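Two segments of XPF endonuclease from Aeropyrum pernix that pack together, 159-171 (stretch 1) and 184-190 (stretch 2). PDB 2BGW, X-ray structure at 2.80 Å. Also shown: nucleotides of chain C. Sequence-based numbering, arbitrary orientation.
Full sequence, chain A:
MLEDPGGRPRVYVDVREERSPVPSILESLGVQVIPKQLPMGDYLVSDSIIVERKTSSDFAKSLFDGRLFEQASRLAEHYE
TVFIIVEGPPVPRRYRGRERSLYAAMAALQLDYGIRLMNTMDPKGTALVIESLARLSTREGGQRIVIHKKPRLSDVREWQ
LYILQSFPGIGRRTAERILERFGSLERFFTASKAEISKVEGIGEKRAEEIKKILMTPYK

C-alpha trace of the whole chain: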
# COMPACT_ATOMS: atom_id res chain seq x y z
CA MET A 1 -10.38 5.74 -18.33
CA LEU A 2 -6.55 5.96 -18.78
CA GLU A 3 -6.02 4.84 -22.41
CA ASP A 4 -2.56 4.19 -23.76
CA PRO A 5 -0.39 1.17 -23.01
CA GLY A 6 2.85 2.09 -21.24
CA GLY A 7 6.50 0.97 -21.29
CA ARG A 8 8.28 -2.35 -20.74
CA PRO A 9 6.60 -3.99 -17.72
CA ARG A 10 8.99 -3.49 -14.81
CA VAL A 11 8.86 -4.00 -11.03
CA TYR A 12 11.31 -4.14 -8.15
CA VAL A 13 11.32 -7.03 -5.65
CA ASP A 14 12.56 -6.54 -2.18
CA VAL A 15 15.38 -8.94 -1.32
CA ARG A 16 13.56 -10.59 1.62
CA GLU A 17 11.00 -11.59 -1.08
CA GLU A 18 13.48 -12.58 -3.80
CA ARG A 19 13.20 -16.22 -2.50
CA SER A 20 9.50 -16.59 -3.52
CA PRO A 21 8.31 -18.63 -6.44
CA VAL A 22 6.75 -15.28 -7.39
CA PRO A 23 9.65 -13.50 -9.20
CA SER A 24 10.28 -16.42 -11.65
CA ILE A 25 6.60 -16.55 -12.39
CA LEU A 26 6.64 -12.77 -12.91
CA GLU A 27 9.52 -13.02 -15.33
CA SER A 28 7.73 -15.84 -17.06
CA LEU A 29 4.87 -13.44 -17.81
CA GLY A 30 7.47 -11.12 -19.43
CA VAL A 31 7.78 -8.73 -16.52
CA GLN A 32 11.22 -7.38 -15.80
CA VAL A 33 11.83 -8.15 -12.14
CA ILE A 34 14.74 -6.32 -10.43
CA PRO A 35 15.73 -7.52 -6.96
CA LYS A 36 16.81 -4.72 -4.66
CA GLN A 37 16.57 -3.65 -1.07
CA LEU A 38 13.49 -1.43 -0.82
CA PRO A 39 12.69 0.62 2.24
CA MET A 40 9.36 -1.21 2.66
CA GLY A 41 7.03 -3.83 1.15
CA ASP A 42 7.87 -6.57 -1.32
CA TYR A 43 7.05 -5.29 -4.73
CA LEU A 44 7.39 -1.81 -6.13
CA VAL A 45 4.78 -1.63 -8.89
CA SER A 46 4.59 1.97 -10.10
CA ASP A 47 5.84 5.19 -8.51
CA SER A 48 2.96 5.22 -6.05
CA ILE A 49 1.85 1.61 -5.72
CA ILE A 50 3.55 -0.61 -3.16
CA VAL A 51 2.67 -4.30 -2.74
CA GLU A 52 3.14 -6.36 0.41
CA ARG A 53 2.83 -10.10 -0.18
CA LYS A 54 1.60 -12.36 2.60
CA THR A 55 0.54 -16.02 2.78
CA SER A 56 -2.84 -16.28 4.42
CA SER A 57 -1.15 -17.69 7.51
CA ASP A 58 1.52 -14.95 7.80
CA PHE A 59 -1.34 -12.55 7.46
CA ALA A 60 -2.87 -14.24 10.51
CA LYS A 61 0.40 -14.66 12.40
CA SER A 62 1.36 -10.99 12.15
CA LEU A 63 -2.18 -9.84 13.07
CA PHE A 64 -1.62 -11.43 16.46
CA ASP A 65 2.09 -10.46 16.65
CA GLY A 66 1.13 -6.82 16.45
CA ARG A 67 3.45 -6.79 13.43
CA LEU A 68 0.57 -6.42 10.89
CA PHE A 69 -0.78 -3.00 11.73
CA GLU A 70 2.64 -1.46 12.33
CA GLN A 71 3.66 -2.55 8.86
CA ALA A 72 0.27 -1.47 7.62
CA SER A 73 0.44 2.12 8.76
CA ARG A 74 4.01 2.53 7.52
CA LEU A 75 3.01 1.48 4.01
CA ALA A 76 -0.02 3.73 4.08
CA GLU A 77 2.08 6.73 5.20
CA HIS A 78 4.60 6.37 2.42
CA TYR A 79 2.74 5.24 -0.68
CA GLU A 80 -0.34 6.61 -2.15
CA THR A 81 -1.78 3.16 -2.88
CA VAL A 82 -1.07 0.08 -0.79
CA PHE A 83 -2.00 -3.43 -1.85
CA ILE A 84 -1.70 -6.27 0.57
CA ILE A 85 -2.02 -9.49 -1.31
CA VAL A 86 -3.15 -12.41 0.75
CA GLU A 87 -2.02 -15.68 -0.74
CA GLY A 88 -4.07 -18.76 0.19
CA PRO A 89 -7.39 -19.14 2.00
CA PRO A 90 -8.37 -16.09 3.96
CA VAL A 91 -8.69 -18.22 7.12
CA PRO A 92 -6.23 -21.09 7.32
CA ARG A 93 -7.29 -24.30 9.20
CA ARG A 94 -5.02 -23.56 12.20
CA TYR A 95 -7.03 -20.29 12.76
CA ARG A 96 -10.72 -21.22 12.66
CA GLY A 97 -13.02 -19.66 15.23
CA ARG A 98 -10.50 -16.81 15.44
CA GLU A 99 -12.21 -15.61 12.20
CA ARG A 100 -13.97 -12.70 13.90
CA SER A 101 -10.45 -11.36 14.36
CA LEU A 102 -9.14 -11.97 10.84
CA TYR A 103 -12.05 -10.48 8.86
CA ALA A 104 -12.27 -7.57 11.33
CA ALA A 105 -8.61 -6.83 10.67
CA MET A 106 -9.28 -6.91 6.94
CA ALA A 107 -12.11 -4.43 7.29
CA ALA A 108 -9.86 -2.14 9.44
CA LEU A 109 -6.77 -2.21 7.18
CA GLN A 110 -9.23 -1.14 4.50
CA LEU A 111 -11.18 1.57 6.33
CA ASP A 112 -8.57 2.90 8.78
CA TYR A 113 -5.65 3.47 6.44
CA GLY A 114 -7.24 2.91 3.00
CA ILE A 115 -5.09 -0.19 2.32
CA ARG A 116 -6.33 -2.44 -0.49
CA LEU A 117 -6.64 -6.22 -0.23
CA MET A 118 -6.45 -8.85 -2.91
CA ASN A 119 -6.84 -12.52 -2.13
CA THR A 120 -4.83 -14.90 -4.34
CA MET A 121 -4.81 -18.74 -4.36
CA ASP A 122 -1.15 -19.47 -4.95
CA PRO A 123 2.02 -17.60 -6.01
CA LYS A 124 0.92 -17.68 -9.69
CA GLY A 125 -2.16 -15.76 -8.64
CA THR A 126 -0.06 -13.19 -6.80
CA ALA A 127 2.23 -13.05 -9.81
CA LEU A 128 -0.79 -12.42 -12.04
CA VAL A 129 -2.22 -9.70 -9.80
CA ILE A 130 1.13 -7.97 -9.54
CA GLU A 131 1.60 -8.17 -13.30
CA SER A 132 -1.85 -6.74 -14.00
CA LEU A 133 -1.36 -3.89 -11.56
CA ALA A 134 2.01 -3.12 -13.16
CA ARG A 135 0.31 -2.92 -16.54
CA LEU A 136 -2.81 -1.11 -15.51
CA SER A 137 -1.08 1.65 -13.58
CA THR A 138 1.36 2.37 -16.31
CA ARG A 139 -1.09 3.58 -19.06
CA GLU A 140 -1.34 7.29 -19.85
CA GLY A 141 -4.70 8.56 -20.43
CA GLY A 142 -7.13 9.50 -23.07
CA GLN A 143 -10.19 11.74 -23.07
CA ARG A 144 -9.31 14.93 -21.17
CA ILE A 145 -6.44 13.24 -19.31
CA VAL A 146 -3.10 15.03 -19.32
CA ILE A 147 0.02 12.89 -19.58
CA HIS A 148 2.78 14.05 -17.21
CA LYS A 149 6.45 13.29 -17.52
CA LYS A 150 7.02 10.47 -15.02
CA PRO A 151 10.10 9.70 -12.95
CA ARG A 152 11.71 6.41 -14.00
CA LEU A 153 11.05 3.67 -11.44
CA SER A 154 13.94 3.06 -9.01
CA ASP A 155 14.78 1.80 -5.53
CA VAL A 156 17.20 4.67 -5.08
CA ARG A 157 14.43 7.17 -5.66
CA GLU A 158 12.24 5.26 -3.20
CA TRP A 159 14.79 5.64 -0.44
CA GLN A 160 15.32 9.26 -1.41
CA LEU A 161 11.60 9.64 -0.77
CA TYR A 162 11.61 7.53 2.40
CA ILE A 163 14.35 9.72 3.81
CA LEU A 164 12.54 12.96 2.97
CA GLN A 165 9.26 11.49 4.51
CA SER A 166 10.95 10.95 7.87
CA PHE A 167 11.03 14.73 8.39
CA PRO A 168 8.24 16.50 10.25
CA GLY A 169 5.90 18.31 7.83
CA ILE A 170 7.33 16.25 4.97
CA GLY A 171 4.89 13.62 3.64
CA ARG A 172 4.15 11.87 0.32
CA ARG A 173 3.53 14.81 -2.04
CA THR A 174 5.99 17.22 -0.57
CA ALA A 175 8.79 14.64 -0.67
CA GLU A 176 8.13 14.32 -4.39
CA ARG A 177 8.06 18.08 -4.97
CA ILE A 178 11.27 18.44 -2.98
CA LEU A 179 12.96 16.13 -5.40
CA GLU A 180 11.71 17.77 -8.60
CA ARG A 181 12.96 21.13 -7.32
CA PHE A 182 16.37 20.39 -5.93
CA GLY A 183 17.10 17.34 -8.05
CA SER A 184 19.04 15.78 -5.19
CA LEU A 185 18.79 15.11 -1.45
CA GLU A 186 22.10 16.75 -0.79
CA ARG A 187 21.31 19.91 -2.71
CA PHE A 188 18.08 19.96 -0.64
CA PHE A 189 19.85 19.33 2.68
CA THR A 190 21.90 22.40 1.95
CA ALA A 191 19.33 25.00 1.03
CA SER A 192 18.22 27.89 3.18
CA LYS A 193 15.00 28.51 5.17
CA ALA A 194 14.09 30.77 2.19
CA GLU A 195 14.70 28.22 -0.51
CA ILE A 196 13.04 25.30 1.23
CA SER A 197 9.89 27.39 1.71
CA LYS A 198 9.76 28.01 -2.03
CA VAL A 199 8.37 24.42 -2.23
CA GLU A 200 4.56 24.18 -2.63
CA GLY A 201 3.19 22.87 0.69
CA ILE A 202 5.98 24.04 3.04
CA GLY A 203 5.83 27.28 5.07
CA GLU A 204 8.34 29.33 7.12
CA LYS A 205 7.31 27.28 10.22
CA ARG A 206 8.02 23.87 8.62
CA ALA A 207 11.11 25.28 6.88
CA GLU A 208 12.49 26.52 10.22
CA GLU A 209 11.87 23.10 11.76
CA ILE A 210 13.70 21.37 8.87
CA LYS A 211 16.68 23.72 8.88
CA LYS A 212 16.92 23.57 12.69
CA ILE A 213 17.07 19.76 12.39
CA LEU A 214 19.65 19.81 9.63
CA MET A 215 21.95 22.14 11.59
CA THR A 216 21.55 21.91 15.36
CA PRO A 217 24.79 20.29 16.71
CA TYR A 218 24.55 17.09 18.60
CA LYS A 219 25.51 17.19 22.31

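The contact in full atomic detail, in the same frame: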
# COMPACT_ATOMS: atom_id res chain seq x y z
N TRP A 159 14.07 5.29 -1.64
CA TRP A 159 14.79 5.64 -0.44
C TRP A 159 14.97 7.14 -0.36
O TRP A 159 14.88 7.71 0.72
CB TRP A 159 16.14 5.03 -0.50
CG TRP A 159 16.19 3.62 -0.18
CD1 TRP A 159 16.34 2.60 -1.05
CD2 TRP A 159 16.16 3.03 1.11
NE1 TRP A 159 16.39 1.40 -0.39
CE2 TRP A 159 16.30 1.64 0.95
CE3 TRP A 159 16.02 3.55 2.40
CZ2 TRP A 159 16.31 0.75 2.02
CZ3 TRP A 159 16.03 2.68 3.47
CH2 TRP A 159 16.17 1.28 3.27
N GLN A 160 15.23 7.80 -1.48
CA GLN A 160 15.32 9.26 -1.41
C GLN A 160 14.04 9.84 -0.85
O GLN A 160 14.05 10.79 -0.07
CB GLN A 160 15.64 9.87 -2.77
CG GLN A 160 17.00 9.45 -3.30
CD GLN A 160 17.17 9.76 -4.76
OE1 GLN A 160 16.20 10.03 -5.49
NE2 GLN A 160 18.41 9.74 -5.21
N LEU A 161 12.92 9.22 -1.23
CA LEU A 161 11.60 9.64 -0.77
C LEU A 161 11.29 9.20 0.66
O LEU A 161 10.59 9.89 1.39
CB LEU A 161 10.55 9.13 -1.73
CG LEU A 161 10.60 9.86 -3.07
CD1 LEU A 161 9.97 9.05 -4.11
CD2 LEU A 161 9.92 11.20 -2.92
N TYR A 162 11.81 8.06 1.05
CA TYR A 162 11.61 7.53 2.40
C TYR A 162 12.34 8.41 3.40
O TYR A 162 11.85 8.70 4.50
CB TYR A 162 12.10 6.07 2.46
CG TYR A 162 12.03 5.40 3.81
CD1 TYR A 162 10.87 5.46 4.58
CD2 TYR A 162 13.11 4.69 4.31
CE1 TYR A 162 10.81 4.85 5.83
CE2 TYR A 162 13.06 4.06 5.54
CZ TYR A 162 11.91 4.16 6.30
OH TYR A 162 11.83 3.54 7.53
N ILE A 163 13.52 8.86 2.99
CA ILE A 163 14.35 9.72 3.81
C ILE A 163 13.68 11.09 3.95
O ILE A 163 13.43 11.53 5.07
CB ILE A 163 15.80 9.70 3.32
CG1 ILE A 163 16.34 8.30 3.61
CG2 ILE A 163 16.64 10.76 4.01
CD1 ILE A 163 17.53 7.89 2.88
N LEU A 164 13.30 11.72 2.85
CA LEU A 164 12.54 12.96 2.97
C LEU A 164 11.28 12.81 3.84
O LEU A 164 11.00 13.73 4.62
CB LEU A 164 12.20 13.55 1.59
CG LEU A 164 13.39 13.98 0.72
CD1 LEU A 164 12.95 14.20 -0.71
CD2 LEU A 164 14.04 15.24 1.23
N GLN A 165 10.54 11.68 3.75
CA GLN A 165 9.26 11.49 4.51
C GLN A 165 9.45 11.47 6.05
O GLN A 165 8.55 11.85 6.82
CB GLN A 165 8.51 10.22 4.08
CG GLN A 165 7.31 10.38 3.11
CD GLN A 165 7.48 9.52 1.81
OE1 GLN A 165 7.26 8.31 1.82
NE2 GLN A 165 7.92 10.16 0.72
N SER A 166 10.63 11.03 6.47
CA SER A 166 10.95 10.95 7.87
C SER A 166 11.03 12.31 8.57
O SER A 166 11.05 12.38 9.78
CB SER A 166 12.24 10.15 8.07
OG SER A 166 13.38 10.85 7.59
N PHE A 167 11.05 13.40 7.80
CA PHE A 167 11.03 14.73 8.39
C PHE A 167 9.62 15.11 8.81
O PHE A 167 8.63 14.66 8.21
CB PHE A 167 11.54 15.77 7.39
CG PHE A 167 13.05 15.85 7.30
CD1 PHE A 167 13.80 14.86 6.66
CD2 PHE A 167 13.73 16.95 7.84
CE1 PHE A 167 15.20 14.94 6.57
CE2 PHE A 167 15.13 17.05 7.75
CZ PHE A 167 15.85 16.05 7.11
N PRO A 168 9.52 15.95 9.86
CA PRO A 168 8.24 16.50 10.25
C PRO A 168 7.76 17.39 9.11
O PRO A 168 8.59 17.95 8.43
CB PRO A 168 8.59 17.35 11.46
CG PRO A 168 9.88 16.79 11.95
CD PRO A 168 10.60 16.43 10.74
N GLY A 169 6.45 17.50 8.91
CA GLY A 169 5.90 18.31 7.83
C GLY A 169 6.07 17.70 6.45
O GLY A 169 5.29 17.97 5.54
N ILE A 170 7.10 16.87 6.27
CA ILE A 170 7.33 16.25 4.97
C ILE A 170 6.65 14.87 4.81
O ILE A 170 7.07 13.86 5.42
CB ILE A 170 8.83 16.15 4.67
CG1 ILE A 170 9.46 17.54 4.73
CG2 ILE A 170 9.05 15.51 3.31
CD1 ILE A 170 10.97 17.53 4.45
N GLY A 171 5.60 14.86 3.97
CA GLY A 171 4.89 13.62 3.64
C GLY A 171 5.07 13.13 2.22
O GLY A 171 6.12 13.34 1.63
N SER A 184 18.09 16.58 -5.96
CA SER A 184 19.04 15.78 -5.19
C SER A 184 18.71 15.95 -3.72
O SER A 184 18.18 16.99 -3.35
CB SER A 184 20.45 16.29 -5.44
OG SER A 184 21.41 15.36 -5.00
N LEU A 185 19.02 14.95 -2.89
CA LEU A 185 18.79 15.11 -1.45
C LEU A 185 19.77 16.13 -0.89
O LEU A 185 19.43 17.01 -0.09
CB LEU A 185 18.95 13.79 -0.69
CG LEU A 185 17.85 12.75 -0.82
CD1 LEU A 185 17.73 11.96 0.46
CD2 LEU A 185 16.51 13.39 -1.19
N GLU A 186 21.00 15.99 -1.35
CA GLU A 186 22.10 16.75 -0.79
C GLU A 186 22.05 18.23 -1.15
O GLU A 186 22.34 19.07 -0.29
CB GLU A 186 23.40 16.12 -1.21
CG GLU A 186 24.55 16.70 -0.54
CD GLU A 186 25.62 16.88 -1.52
OE1 GLU A 186 25.30 17.38 -2.63
OE2 GLU A 186 26.77 16.49 -1.22
N ARG A 187 21.66 18.54 -2.38
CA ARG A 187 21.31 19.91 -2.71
C ARG A 187 20.19 20.41 -1.79
O ARG A 187 20.25 21.54 -1.30
CB ARG A 187 20.94 20.06 -4.20
N PHE A 188 19.21 19.56 -1.50
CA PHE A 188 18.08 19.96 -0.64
C PHE A 188 18.51 20.20 0.79
O PHE A 188 18.05 21.15 1.44
CB PHE A 188 16.94 18.94 -0.64
CG PHE A 188 15.91 19.20 0.43
CD1 PHE A 188 15.03 20.28 0.32
CD2 PHE A 188 15.84 18.39 1.56
CE1 PHE A 188 14.11 20.56 1.30
CE2 PHE A 188 14.91 18.66 2.55
CZ PHE A 188 14.04 19.76 2.42
N PHE A 189 19.37 19.30 1.29
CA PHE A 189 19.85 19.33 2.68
C PHE A 189 20.79 20.49 2.95
O PHE A 189 21.40 20.57 4.00
CB PHE A 189 20.59 18.03 2.98
CG PHE A 189 19.70 16.85 3.13
CD1 PHE A 189 18.38 17.00 3.53
CD2 PHE A 189 20.18 15.58 2.90
CE1 PHE A 189 17.57 15.92 3.69
CE2 PHE A 189 19.36 14.48 3.07
CZ PHE A 189 18.05 14.66 3.46
N THR A 190 20.85 21.42 2.01
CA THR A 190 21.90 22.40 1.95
C THR A 190 21.28 23.74 1.70
O THR A 190 21.92 24.76 1.89
CB THR A 190 22.90 22.00 0.87
OG1 THR A 190 24.15 21.71 1.50
CG2 THR A 190 23.08 23.04 -0.22
P DT C 13 2.46 15.72 2.23
OP1 DT C 13 3.90 15.97 1.94
OP2 DT C 13 1.82 14.57 1.55
O5' DT C 13 2.18 15.61 3.80
C5' DT C 13 2.55 16.64 4.74
C4' DT C 13 2.22 16.23 6.17
O4' DT C 13 0.80 15.94 6.39
C3' DT C 13 2.94 14.99 6.66
O3' DT C 13 3.29 15.29 7.99
C2' DT C 13 1.90 13.87 6.49
C1' DT C 13 0.58 14.58 6.78
N1 DT C 13 -0.73 14.17 6.10
C2 DT C 13 -1.91 14.04 6.84
O2 DT C 13 -1.99 14.18 8.04
N3 DT C 13 -3.04 13.72 6.14
C4 DT C 13 -3.16 13.54 4.79
O4 DT C 13 -4.25 13.27 4.28
C5 DT C 13 -1.92 13.67 4.05
C7 DT C 13 -1.84 13.17 2.64
C6 DT C 13 -0.80 13.99 4.73
P DG C 14 4.36 14.42 8.82
OP1 DG C 14 4.79 15.26 9.96
OP2 DG C 14 5.41 13.80 7.95
O5' DG C 14 3.37 13.34 9.44
C5' DG C 14 2.25 13.82 10.17
C4' DG C 14 1.44 12.67 10.74
O4' DG C 14 0.38 12.34 9.80
C3' DG C 14 2.21 11.38 10.99
O3' DG C 14 1.70 10.84 12.21
C2' DG C 14 1.90 10.54 9.72
C1' DG C 14 0.46 10.96 9.44
N9 DG C 14 -0.11 10.80 8.09
C8 DG C 14 0.54 10.71 6.89
N7 DG C 14 -0.27 10.56 5.87
C5 DG C 14 -1.53 10.56 6.42
C6 DG C 14 -2.82 10.42 5.81
O6 DG C 14 -3.14 10.28 4.62
N1 DG C 14 -3.86 10.46 6.73
C2 DG C 14 -3.68 10.60 8.07
N2 DG C 14 -4.83 10.62 8.75
N3 DG C 14 -2.50 10.72 8.67
C4 DG C 14 -1.46 10.70 7.79

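Two segments of a chain can pack through mostly apolar side chains, without a hydrogen bond between them, and the contact between residues 159-171 and 184-190 of this XPF endonuclease is a compact example. No hydrogen bond crosses between the stretches; 335 Å² of surface, both sides summed, is buried mainly by aliphatic and aromatic groups.

Stretch 2 opens with Ser184, which occupies the N-cap position and directs its CA-to-CB bond away from the partner, so the packing begins one residue later. Leu185 gives up more area than any other residue here. Its side chain reaches the helix of stretch 1: Leu185 CD2 lies 3.7 Å from Leu164 CD1 and 3.8 Å from the backbone Gln160 O, while Leu185 CD1 sits 3.9 Å from Ile163 CG2. Both methyls pack on the one helix, against Gln160, Ile163 and Leu164, which lie within about a turn of one another. Glu186 and Arg187, the latter modelled only to CB, make no contact with stretch 1 and are partly exposed.

Phe188 brings the chain back into contact. Phe188 CD2 approaches Leu164 CD2 at 3.6 Å, and Phe188 CZ lies 4.3 Å from Ile170 CD1, so this ring links the helix of stretch 1 to the loop beyond it. Phe189, the first residue after the helix to leave helical phi/psi, starts sideways, but its chi1 of -73° (m) brings the ring nearer. Ile163 CG2 meets the ring edge, 4.2 Å from Phe189 CZ. Phe189 CE1 is 3.8 Å from Phe167 CZ; the two rings are inclined by only 27° but slid apart, with centroids separated by 5.9 Å, so they barely overlap.

The same loop also meets DNA: Gly169 N donates a hydrogen bond to DG14 OP1 at 3.0 Å, and Gly171 N a weak one to DT13 OP1 at 2.9 Å. Apolar packing and backbone phosphate binding therefore coexist within a few residues.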